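Local coordinates for carbonic anhydrase (Coccomyxa sp. PA, PDB 3UCN) that catalyses the reversible hydration of carbon dioxide to hydrogencarbonate and a proton, as a zinc-dependent enzyme of the beta class, at the zinc ion site. Residues are numbered along the deposited sequence; one frame, centred on the assembly and turned at random.

The zinc ion site. Residues 47, 49, 72, 103-104, 106-108. With ZN (zinc ion), chain B; AZI (azide ion), chain C.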
loop_
_atom_site.group_PDB
_atom_site.type_symbol
_atom_site.label_atom_id
_atom_site.label_comp_id
_atom_site.label_asym_id
_atom_site.label_seq_id
_atom_site.Cartn_x
_atom_site.Cartn_y
_atom_site.Cartn_z
ATOM N N CYS A 47 -2.119 -19.345 -0.771
ATOM C CA CYS A 47 -0.747 -18.915 -0.602
ATOM C C CYS A 47 -0.082 -19.057 -1.935
ATOM O O CYS A 47 -0.442 -19.947 -2.726
ATOM C CB CYS A 47 -0.067 -19.776 0.473
ATOM S SG CYS A 47 1.666 -19.173 0.861
ATOM N N ASP A 49 2.824 -20.214 -2.261
ATOM C CA ASP A 49 3.549 -21.519 -2.217
ATOM C C ASP A 49 3.363 -22.402 -3.486
ATOM O O ASP A 49 2.241 -22.761 -3.876
ATOM C CB ASP A 49 3.064 -22.305 -0.996
ATOM C CG ASP A 49 3.937 -23.547 -0.717
ATOM O OD1 ASP A 49 3.710 -24.599 -1.361
ATOM O OD2 ASP A 49 4.859 -23.468 0.132
ATOM N N GLY A 72 1.513 -16.217 2.348
ATOM C CA GLY A 72 0.753 -16.347 3.564
ATOM C C GLY A 72 -0.755 -16.335 3.469
ATOM O O GLY A 72 -1.417 -16.317 4.509
ATOM N N HIS A 103 -2.294 -23.629 4.214
ATOM C CA HIS A 103 -1.773 -24.938 4.063
ATOM C C HIS A 103 -0.645 -25.229 5.070
ATOM O O HIS A 103 0.142 -24.297 5.470
ATOM C CB HIS A 103 -1.211 -25.069 2.658
ATOM C CG HIS A 103 0.015 -24.241 2.452
ATOM N ND1 HIS A 103 1.279 -24.778 2.493
ATOM C CD2 HIS A 103 0.179 -22.892 2.312
ATOM C CE1 HIS A 103 2.176 -23.823 2.299
ATOM N NE2 HIS A 103 1.532 -22.668 2.201
ATOM N N TYR A 104 -0.489 -26.512 5.422
ATOM C CA TYR A 104 0.553 -26.866 6.372
ATOM C C TYR A 104 1.876 -26.671 5.700
ATOM O O TYR A 104 1.958 -26.684 4.470
ATOM C CB TYR A 104 0.360 -28.293 6.931
ATOM C CG TYR A 104 -0.955 -28.387 7.708
ATOM C CD1 TYR A 104 -2.059 -29.098 7.207
ATOM C CD2 TYR A 104 -1.104 -27.724 8.933
ATOM C CE1 TYR A 104 -3.264 -29.173 7.937
ATOM C CE2 TYR A 104 -2.290 -27.810 9.670
ATOM C CZ TYR A 104 -3.350 -28.524 9.158
ATOM O OH TYR A 104 -4.507 -28.526 9.875
ATOM N N CYS A 106 3.493 -24.053 5.611
ATOM C CA CYS A 106 3.528 -22.681 5.124
ATOM C C CYS A 106 4.724 -21.863 5.685
ATOM O O CYS A 106 4.784 -21.533 6.877
ATOM C CB CYS A 106 2.189 -22.029 5.446
ATOM S SG CYS A 106 2.148 -20.370 4.777
ATOM N N GLY A 107 5.667 -21.563 4.835
ATOM C CA GLY A 107 6.858 -20.759 5.229
ATOM C C GLY A 107 6.570 -19.326 5.727
ATOM O O GLY A 107 7.339 -18.765 6.525
ATOM N N ALA A 108 5.463 -18.720 5.277
ATOM C CA ALA A 108 5.081 -17.416 5.731
ATOM C C ALA A 108 4.695 -17.542 7.195
ATOM O O ALA A 108 4.981 -16.648 8.031
ATOM C CB ALA A 108 3.843 -16.934 4.911
HETATM ZN ZN ZN B . 2.382 -20.688 2.451
HETATM N N1 AZI C . 4.197 -20.613 2.113
HETATM N N2 AZI C . 5.001 -20.374 1.366
HETATM N N3 AZI C . 5.783 -20.117 0.536
#
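Azide occupies the fourth position of the catalytic zinc, completing the Cys-His-Cys set typical of beta-carbonic anhydrases. The cysteine sulphurs, presumably thiolates, bind from two sides, Cys47 SG lying 2.3 Å from ZN and Cys106 SG marginally farther. The imidazole NE2 of His103 lies 2.2 Å from ZN. The near-tetrahedral shell is widest between the two sulphurs, at 124°. Both cysteines carry SG anti to the backbone N, so their tips converge on the metal from separate segments. His103 instead holds its ring in the crowded position between backbone N and carbonyl carbon (chi1 69°), with CB of Cys106 over one face near the rim.

This protein side is the tightly held one. Besides zinc, Cys47 SG accepts nearly straight hydrogen bonds from the backbone N of Asp49 and, at 3.3 Å, from that of Gly72; they would help to stabilise negative charge on the sulphur. At the other ring nitrogen of His103, ND1 gives a bent bond of 2.8 Å to Tyr104 O, which lies tilted out of the ring plane, and so limits ring rotation.

The azide N1 is held firmly, 1.8 Å from ZN, but the distal N2 and N3 sit more loosely, at van der Waals range, although the protein buries the anion almost completely. CB and the OD2 branch of Asp49 flank the rod, OD2 3.3 Å from N2; with both groups probably negative, little attraction is expected. Asp49, itself able to ligate zinc in this protein, here leaves that position to the anion.

Cys47 ends strand 42-47 and His103 ends strand 97-103, whereas Cys106 immediately precedes helix 107-114, placing the metal where strand ends meet a helix N-terminus.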